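Local structure of tail spike protein gp49 (4RU4) at residues B[290-295]-B[324-329]; B[315-320]-B[344-349]; B[363-368]-B[389-394]. The protein probably cleaves the O-specific polysaccharide of its Pseudomonas host as a lyase, serving as the phage tailspike during entry into the cell. All coordinates share one frame; numbering follows the deposited sequence.

In the fold
All three contacts join successive coils of the pectin lyase-like, parallel beta-helix part of the chain. Interactions 1 and 2 have centres 9 Å apart and share a polar junction: Asn320 ND2 donates to Arg292 O and Thr326 O, and Ala329 N lies 3.0 Å from Gly348 O, a probable hydrogen bond. Interaction 2 meets interaction 3, about 12 Å away between centres, through neighbouring strands 344-345 and 362-364, where Ile345 O and Thr364 N are 2.9 Å apart. Interactions 1 and 3, with centres about 14 Å apart, touch more lightly, Gly325 CA against Ser367 OG. Interaction 3 holds the calcium ion; the Thr326 side chain is about 10 Å from Gly368, a residue that binds it.

Interaction 1 (B[290-295]-B[324-329]); sequences ARRHAI and SGTHCA
His293 stacks on His327 where two successive coils of the right-handed parallel beta-helix, the pectin lyase-like fold, leave their strands and turn. The ring centroids are 4.4 Å apart and the planes 13° from parallel; His293 CE1 lies 3.3 Å above the His327 plane, displaced toward the rim, which makes this an offset stack. From CB outward, each part of His293 has its own neighbour. CB lies near Cys328 O, and CG, anti to the carbonyl carbon (chi1 -57°), is followed by His293 ND1, which donates to His327 O at 2.7 Å. That oxygen sits at the ring edge, in plane, and the bond is bent, 142° at the hydrogen. His293 CE1 is 3.3 Å from His327 NE2, and it also approaches Thr326 OG1. The residue that is stacked upon thus also supplies the carbonyl that fixes the rotation of the His293 ring. His327 NE2 is in turn hydrogen-bonded to Asp330.

The backbone continues the junction: Ala294 N donates to Cys328 O at 3.0 Å, an oxygen that the CA of His293 also approaches. Ala294 CB also touches Cys328 SG, and both side chains rest on Leu318 of strand 317-320.

Toward the surface, Arg292 crosses Thr326 at about a right angle, its CB, CG and NE all close to the methyl CG2. The polar end of Arg292 is held from outside, NH1 by Asp269 O, while Arg291 forms a salt bridge with Asp270. One water completes the link, accepting from Arg292 NE at 3.1 Å and donating to Ser324 O at 2.9 Å.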
loop_
_atom_site.group_PDB
_atom_site.type_symbol
_atom_site.label_atom_id
_atom_site.label_comp_id
_atom_site.label_asym_id
_atom_site.label_seq_id
_atom_site.Cartn_x
_atom_site.Cartn_y
_atom_site.Cartn_z
ATOM N N ALA B 290 5.181 23.163 -3.302
ATOM C CA ALA B 290 6.333 24.013 -3.632
ATOM C C ALA B 290 6.267 24.329 -5.119
ATOM O O ALA B 290 5.732 23.540 -5.877
ATOM C CB ALA B 290 7.650 23.341 -3.277
ATOM N N ARG B 291 6.784 25.486 -5.527
ATOM C CA ARG B 291 6.728 25.887 -6.926
ATOM C C ARG B 291 7.295 24.781 -7.808
ATOM O O ARG B 291 6.657 24.396 -8.764
ATOM C CB ARG B 291 7.475 27.213 -7.177
ATOM C CG ARG B 291 7.273 27.739 -8.599
ATOM C CD ARG B 291 8.081 29.014 -8.904
ATOM N NE ARG B 291 9.520 28.732 -8.961
ATOM C CZ ARG B 291 10.185 28.343 -10.052
ATOM N NH1 ARG B 291 9.558 28.182 -11.225
ATOM N NH2 ARG B 291 11.492 28.109 -9.963
ATOM N N ARG B 292 8.465 24.240 -7.465
ATOM C CA ARG B 292 9.068 23.205 -8.323
ATOM C C ARG B 292 8.848 21.753 -7.852
ATOM O O ARG B 292 8.122 20.996 -8.500
ATOM C CB ARG B 292 10.547 23.483 -8.585
ATOM C CG ARG B 292 10.716 24.652 -9.582
ATOM C CD ARG B 292 12.147 24.873 -9.990
ATOM N NE ARG B 292 12.649 23.819 -10.868
ATOM C CZ ARG B 292 13.443 22.823 -10.475
ATOM N NH1 ARG B 292 13.830 22.696 -9.181
ATOM N NH2 ARG B 292 13.843 21.932 -11.391
ATOM N N HIS B 293 9.458 21.371 -6.732
ATOM C CA HIS B 293 9.328 20.003 -6.246
ATOM C C HIS B 293 8.791 20.004 -4.834
ATOM O O HIS B 293 9.459 20.481 -3.941
ATOM C CB HIS B 293 10.681 19.325 -6.214
ATOM C CG HIS B 293 11.382 19.317 -7.532
ATOM N ND1 HIS B 293 10.718 19.130 -8.729
ATOM C CD2 HIS B 293 12.690 19.489 -7.842
ATOM C CE1 HIS B 293 11.596 19.153 -9.716
ATOM N NE2 HIS B 293 12.795 19.389 -9.206
ATOM N N ALA B 294 7.596 19.472 -4.635
ATOM C CA ALA B 294 7.006 19.459 -3.295
ATOM C C ALA B 294 7.911 18.691 -2.338
ATOM O O ALA B 294 8.200 19.140 -1.236
ATOM C CB ALA B 294 5.598 18.825 -3.329
ATOM N N ILE B 295 8.298 17.490 -2.737
ATOM C CA ILE B 295 9.301 16.737 -2.002
ATOM C C ILE B 295 10.389 16.390 -3.005
ATOM O O ILE B 295 10.101 16.105 -4.189
ATOM C CB ILE B 295 8.712 15.468 -1.336
ATOM C CG1 ILE B 295 7.622 15.857 -0.320
ATOM C CG2 ILE B 295 9.818 14.618 -0.689
ATOM C CD1 ILE B 295 7.045 14.641 0.469
ATOM N N SER B 324 5.677 25.593 -13.867
ATOM C CA SER B 324 7.120 25.405 -13.736
ATOM C C SER B 324 7.670 24.433 -14.790
ATOM O O SER B 324 8.861 24.446 -15.092
ATOM C CB SER B 324 7.481 24.874 -12.342
ATOM O OG SER B 324 7.016 23.551 -12.213
ATOM N N GLY B 325 6.790 23.588 -15.322
ATOM C CA GLY B 325 7.158 22.623 -16.334
ATOM C C GLY B 325 7.901 21.406 -15.790
ATOM O O GLY B 325 8.344 20.572 -16.569
ATOM N N THR B 326 8.023 21.282 -14.468
ATOM C CA THR B 326 8.760 20.144 -13.907
ATOM C C THR B 326 7.866 19.199 -13.086
ATOM O O THR B 326 6.715 19.510 -12.792
ATOM C CB THR B 326 9.997 20.614 -13.092
ATOM O OG1 THR B 326 10.839 19.501 -12.784
ATOM C CG2 THR B 326 9.590 21.333 -11.793
ATOM N N HIS B 327 8.415 18.046 -12.711
ATOM C CA HIS B 327 7.681 17.083 -11.927
ATOM C C HIS B 327 7.548 17.561 -10.494
ATOM O O HIS B 327 8.470 18.193 -9.934
ATOM C CB HIS B 327 8.423 15.739 -11.954
ATOM C CG HIS B 327 9.863 15.847 -11.554
ATOM N ND1 HIS B 327 10.873 16.098 -12.458
ATOM C CD2 HIS B 327 10.458 15.755 -10.342
ATOM C CE1 HIS B 327 12.031 16.147 -11.822
ATOM N NE2 HIS B 327 11.808 15.929 -10.535
ATOM N N CYS B 328 6.406 17.236 -9.901
ATOM C CA CYS B 328 6.101 17.617 -8.523
ATOM C C CYS B 328 6.815 16.713 -7.499
ATOM O O CYS B 328 7.367 17.202 -6.511
ATOM C CB CYS B 328 4.594 17.550 -8.301
ATOM S SG CYS B 328 4.089 17.846 -6.565
ATOM N N ALA B 329 6.779 15.402 -7.724
ATOM C CA ALA B 329 7.444 14.453 -6.815
ATOM C C ALA B 329 8.828 14.150 -7.345
ATOM O O ALA B 329 8.951 13.643 -8.450
ATOM C CB ALA B 329 6.647 13.177 -6.692
HETATM O O HOH W 1 11.220 24.773 -13.391
#

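Interaction 2 (B[315-320]-B[344-349]); sequences NCTLRN and TIYGGA
Thr317 pairs with Thr344, and Leu318 with Ile345, as parallel neighbours on adjacent coils of the beta-helix; the touching parts, 316-320 and 344-347, run 13° apart. Three backbone hydrogen bonds give the evidence: Thr344 N to Cys316 O at 2.9 Å, Leu318 N to Thr344 O at 2.9 Å, and Tyr346 N to Leu318 O at 3.0 Å.

Side-chain packing follows the alternation of the strands. Thr317 and Thr344 lie side by side on one face, pointing the same way, while on the other Leu318 CD1 meets Ile345 CG1 at 4.4 Å. Past the paired residues, Arg319 runs alongside Tyr346, extended from CG to NE. Arg319 CG is 3.7 Å from Tyr346 CD2, and Tyr346 CE2 lies over one face of the guanidinium, the two planes 19° apart.

The polar tips reach the second subunit. Arg319 NH2 forms a salt bridge with Asp280 of the second subunit, and Tyr346 OH is hydrogen-bonded to Tyr188 OH of that subunit. Water joins Cys316 O to Thr344 OG1, donating to both; Thr344 OG1 is also hydrogen-bonded to Asn310 of the second subunit.

Strand 287-290 flanks 317-320 on one side and strand 362-364 flanks 344-345 on the other, where Ile345 packs on Ile363 and Tyr346 on Thr364.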
loop_
_atom_site.group_PDB
_atom_site.type_symbol
_atom_site.label_atom_id
_atom_site.label_comp_id
_atom_site.label_asym_id
_atom_site.label_seq_id
_atom_site.Cartn_x
_atom_site.Cartn_y
_atom_site.Cartn_z
ATOM N N ASN B 315 1.826 8.450 2.273
ATOM C CA ASN B 315 0.574 9.037 2.787
ATOM C C ASN B 315 0.546 10.579 2.717
ATOM O O ASN B 315 -0.032 11.232 3.592
ATOM C CB ASN B 315 0.296 8.553 4.222
ATOM C CG ASN B 315 0.439 7.016 4.384
ATOM O OD1 ASN B 315 0.090 6.258 3.496
ATOM N ND2 ASN B 315 0.960 6.577 5.528
ATOM N N CYS B 316 1.158 11.147 1.678
ATOM C CA CYS B 316 1.191 12.605 1.481
ATOM C C CYS B 316 0.347 13.059 0.301
ATOM O O CYS B 316 0.077 12.280 -0.617
ATOM C CB CYS B 316 2.626 13.085 1.228
ATOM S SG CYS B 316 3.785 12.797 2.604
ATOM N N THR B 317 -0.059 14.322 0.323
ATOM C CA THR B 317 -0.618 14.990 -0.861
ATOM C C THR B 317 0.367 16.086 -1.261
ATOM O O THR B 317 0.762 16.924 -0.420
ATOM C CB THR B 317 -2.023 15.615 -0.592
ATOM O OG1 THR B 317 -2.973 14.562 -0.429
ATOM C CG2 THR B 317 -2.488 16.472 -1.787
ATOM N N LEU B 318 0.783 16.063 -2.520
ATOM C CA LEU B 318 1.815 16.955 -3.018
ATOM C C LEU B 318 1.259 17.754 -4.203
ATOM O O LEU B 318 0.558 17.191 -5.065
ATOM C CB LEU B 318 3.057 16.152 -3.478
ATOM C CG LEU B 318 3.588 15.073 -2.507
ATOM C CD1 LEU B 318 4.869 14.442 -3.115
ATOM C CD2 LEU B 318 3.905 15.669 -1.165
ATOM N N ARG B 319 1.578 19.039 -4.235
ATOM C CA ARG B 319 1.238 19.943 -5.348
ATOM C C ARG B 319 2.430 20.821 -5.699
ATOM O O ARG B 319 3.253 21.149 -4.831
ATOM C CB ARG B 319 0.057 20.845 -4.979
ATOM C CG ARG B 319 -1.273 20.107 -4.751
ATOM C CD ARG B 319 -2.364 21.105 -4.240
ATOM N NE ARG B 319 -3.700 20.491 -4.217
ATOM C CZ ARG B 319 -4.212 19.824 -3.183
ATOM N NH1 ARG B 319 -3.506 19.650 -2.062
ATOM N NH2 ARG B 319 -5.437 19.306 -3.271
ATOM N N ASN B 320 2.543 21.178 -6.980
ATOM C CA ASN B 320 3.548 22.132 -7.413
ATOM C C ASN B 320 2.920 23.169 -8.349
ATOM O O ASN B 320 1.709 23.143 -8.583
ATOM C CB ASN B 320 4.805 21.444 -8.015
ATOM C CG ASN B 320 4.622 21.011 -9.488
ATOM O OD1 ASN B 320 3.496 20.903 -9.996
ATOM N ND2 ASN B 320 5.743 20.769 -10.174
ATOM N N THR B 344 -0.933 11.138 -3.120
ATOM C CA THR B 344 -1.612 11.845 -4.188
ATOM C C THR B 344 -0.622 12.889 -4.723
ATOM O O THR B 344 -0.163 13.770 -3.984
ATOM C CB THR B 344 -2.906 12.530 -3.675
ATOM O OG1 THR B 344 -3.775 11.535 -3.110
ATOM C CG2 THR B 344 -3.646 13.272 -4.836
ATOM N N ILE B 345 -0.259 12.762 -5.995
ATOM C CA ILE B 345 0.753 13.634 -6.592
ATOM C C ILE B 345 0.158 14.415 -7.758
ATOM O O ILE B 345 -0.085 13.858 -8.833
ATOM C CB ILE B 345 1.993 12.812 -7.076
ATOM C CG1 ILE B 345 2.558 11.974 -5.912
ATOM C CG2 ILE B 345 3.089 13.743 -7.704
ATOM C CD1 ILE B 345 3.663 10.974 -6.312
ATOM N N TYR B 346 -0.125 15.701 -7.534
ATOM C CA TYR B 346 -0.585 16.547 -8.623
ATOM C C TYR B 346 0.624 17.151 -9.293
ATOM O O TYR B 346 1.393 17.842 -8.629
ATOM C CB TYR B 346 -1.432 17.697 -8.075
ATOM C CG TYR B 346 -2.730 17.225 -7.451
ATOM C CD1 TYR B 346 -3.823 16.935 -8.238
ATOM C CD2 TYR B 346 -2.854 17.082 -6.060
ATOM C CE1 TYR B 346 -5.055 16.530 -7.661
ATOM C CE2 TYR B 346 -4.052 16.693 -5.473
ATOM C CZ TYR B 346 -5.153 16.409 -6.281
ATOM O OH TYR B 346 -6.346 16.012 -5.704
ATOM N N GLY B 347 0.795 16.911 -10.597
ATOM C CA GLY B 347 1.848 17.610 -11.331
ATOM C C GLY B 347 3.046 16.722 -11.642
ATOM O O GLY B 347 4.130 17.222 -11.928
ATOM N N GLY B 348 2.858 15.404 -11.590
ATOM C CA GLY B 348 3.863 14.511 -12.146
ATOM C C GLY B 348 4.935 14.013 -11.197
ATOM O O GLY B 348 5.135 14.549 -10.095
ATOM N N ALA B 349 5.650 12.982 -11.639
ATOM C CA ALA B 349 6.655 12.350 -10.800
ATOM C C ALA B 349 7.858 11.902 -11.653
ATOM O O ALA B 349 7.836 12.012 -12.885
ATOM C CB ALA B 349 6.037 11.164 -10.048
HETATM O O HOH W 2 -2.686 10.928 -0.513
HETATM O O HOH W 3 -7.316 18.602 -5.411
HETATM O O HOH W 4 3.691 19.906 -12.695
#

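Interaction 3 (B[363-368]-B[389-394]); sequences ITNASG and LYTTGD. With CA (calcium ion), chain C.
Asn365 OD1 accepts the backbone N-H of Thr392 at 3.1 Å, and Thr392 OG1 stands 3.5 Å from the same oxygen, a weak bond at most and not settled. The Thr392 N-H bond is straight, 161° at the hydrogen, although the donor sits well above the plane of the Asn365 amide. At the other end of the amide, ND2 donates to Ala366 O, a bond within its own segment that fixes the rotation of the group. With chi1 at 58°, CG lies between the backbone N and the carbonyl carbon, and the side chain crosses Thr391 at about a right angle, Asn365 CB 3.3 Å from Thr391 OG1. That hydroxyl oxygen accepts from Gly393 N, closing an ST turn, and is also hydrogen-bonded to Gly369 O.

Before these loops the strands pair in parallel. Tyr390 N donates to Ile363 O at 3.0 Å, and Ile363 CD1 meets Leu389 CD2 at 3.9 Å, their side chains side by side and packed on Ile371.

Farther along the loops a calcium ion bridges the segments, bound by Gly368 O at 2.6 Å and Asp394 O at 2.5 Å. Four waters bring the ligands to six. One of these waters donates no proton to Asp394 N but accepts from it, while the carboxylate of Asp394 turns to Ser438 and Gln396 N. Parallel pairing of strands on successive coils is characteristic of the pectin lyase-like beta-helix, here with a calcium site of two main-chain carbonyls joining adjacent coils.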
loop_
_atom_site.group_PDB
_atom_site.type_symbol
_atom_site.label_atom_id
_atom_site.label_comp_id
_atom_site.label_asym_id
_atom_site.label_seq_id
_atom_site.Cartn_x
_atom_site.Cartn_y
_atom_site.Cartn_z
ATOM N N ILE B 363 -1.395 9.987 -9.586
ATOM C CA ILE B 363 -0.477 10.996 -10.138
ATOM C C ILE B 363 -1.115 11.653 -11.355
ATOM O O ILE B 363 -1.572 10.946 -12.266
ATOM C CB ILE B 363 0.901 10.363 -10.556
ATOM C CG1 ILE B 363 1.394 9.343 -9.511
ATOM C CG2 ILE B 363 1.954 11.479 -10.811
ATOM C CD1 ILE B 363 2.695 8.586 -9.907
ATOM N N THR B 364 -1.181 12.987 -11.373
ATOM C CA THR B 364 -1.629 13.703 -12.561
ATOM C C THR B 364 -0.463 14.296 -13.354
ATOM O O THR B 364 0.669 14.284 -12.903
ATOM C CB THR B 364 -2.588 14.854 -12.225
ATOM O OG1 THR B 364 -1.876 15.846 -11.478
ATOM C CG2 THR B 364 -3.780 14.370 -11.435
ATOM N N ASN B 365 -0.750 14.815 -14.552
ATOM C CA ASN B 365 0.308 15.296 -15.452
ATOM C C ASN B 365 0.971 16.596 -15.024
ATOM O O ASN B 365 0.367 17.444 -14.335
ATOM C CB ASN B 365 -0.287 15.501 -16.850
ATOM C CG ASN B 365 -1.472 16.488 -16.845
ATOM O OD1 ASN B 365 -2.587 16.146 -16.420
ATOM N ND2 ASN B 365 -1.237 17.697 -17.353
ATOM N N ALA B 366 2.217 16.745 -15.437
ATOM C CA ALA B 366 2.891 18.029 -15.498
ATOM C C ALA B 366 2.441 18.783 -16.764
ATOM O O ALA B 366 1.653 18.251 -17.567
ATOM C CB ALA B 366 4.398 17.830 -15.518
ATOM N N SER B 367 2.976 19.985 -16.975
ATOM C CA SER B 367 2.415 20.851 -18.015
ATOM C C SER B 367 2.570 20.281 -19.403
ATOM O O SER B 367 1.708 20.491 -20.265
ATOM C CB SER B 367 2.992 22.272 -17.972
ATOM O OG SER B 367 4.337 22.272 -18.341
ATOM N N GLY B 368 3.651 19.531 -19.606
ATOM C CA GLY B 368 3.913 18.917 -20.886
ATOM C C GLY B 368 2.955 17.800 -21.259
ATOM O O GLY B 368 2.933 17.387 -22.407
ATOM N N LEU B 389 -3.082 6.779 -12.851
ATOM C CA LEU B 389 -2.417 7.870 -13.563
ATOM C C LEU B 389 -3.451 8.634 -14.404
ATOM O O LEU B 389 -4.321 8.019 -15.034
ATOM C CB LEU B 389 -1.315 7.323 -14.481
ATOM C CG LEU B 389 -0.325 6.346 -13.839
ATOM C CD1 LEU B 389 0.578 5.778 -14.929
ATOM C CD2 LEU B 389 0.511 7.042 -12.766
ATOM N N TYR B 390 -3.390 9.964 -14.412
ATOM C CA TYR B 390 -4.315 10.743 -15.251
ATOM C C TYR B 390 -3.625 11.916 -15.904
ATOM O O TYR B 390 -2.966 12.706 -15.224
ATOM C CB TYR B 390 -5.517 11.269 -14.442
ATOM C CG TYR B 390 -6.501 12.128 -15.241
ATOM C CD1 TYR B 390 -6.878 11.787 -16.543
ATOM C CD2 TYR B 390 -7.058 13.283 -14.687
ATOM C CE1 TYR B 390 -7.779 12.569 -17.261
ATOM C CE2 TYR B 390 -7.956 14.058 -15.396
ATOM C CZ TYR B 390 -8.305 13.701 -16.682
ATOM O OH TYR B 390 -9.198 14.476 -17.394
ATOM N N THR B 391 -3.799 12.048 -17.215
ATOM C CA THR B 391 -3.335 13.245 -17.902
ATOM C C THR B 391 -4.449 13.880 -18.730
ATOM O O THR B 391 -5.245 13.179 -19.373
ATOM C CB THR B 391 -2.074 13.062 -18.782
ATOM O OG1 THR B 391 -1.843 14.279 -19.501
ATOM C CG2 THR B 391 -2.256 11.955 -19.774
ATOM N N THR B 392 -4.521 15.204 -18.668
ATOM C CA THR B 392 -5.492 15.974 -19.460
ATOM C C THR B 392 -4.865 16.428 -20.779
ATOM O O THR B 392 -5.521 17.088 -21.595
ATOM C CB THR B 392 -5.930 17.269 -18.704
ATOM O OG1 THR B 392 -4.760 18.031 -18.364
ATOM C CG2 THR B 392 -6.714 16.951 -17.414
ATOM N N GLY B 393 -3.591 16.097 -20.993
ATOM C CA GLY B 393 -2.871 16.606 -22.151
ATOM C C GLY B 393 -2.309 15.520 -23.048
ATOM O O GLY B 393 -2.812 14.395 -23.071
ATOM N N ASP B 394 -1.237 15.853 -23.759
ATOM C CA ASP B 394 -0.631 14.940 -24.718
ATOM C C ASP B 394 0.827 15.336 -24.850
ATOM O O ASP B 394 1.115 16.401 -25.393
ATOM C CB ASP B 394 -1.324 15.118 -26.083
ATOM C CG ASP B 394 -0.715 14.271 -27.180
ATOM O OD1 ASP B 394 0.201 13.453 -26.913
ATOM O OD2 ASP B 394 -1.187 14.397 -28.336
HETATM CA CA CA C . 1.731 18.617 -24.416
HETATM O O HOH W 5 1.875 20.994 -23.530
HETATM O O HOH W 6 -0.508 18.663 -23.388
HETATM O O HOH W 7 3.881 18.341 -25.626
HETATM O O HOH W 8 0.751 19.417 -26.428
#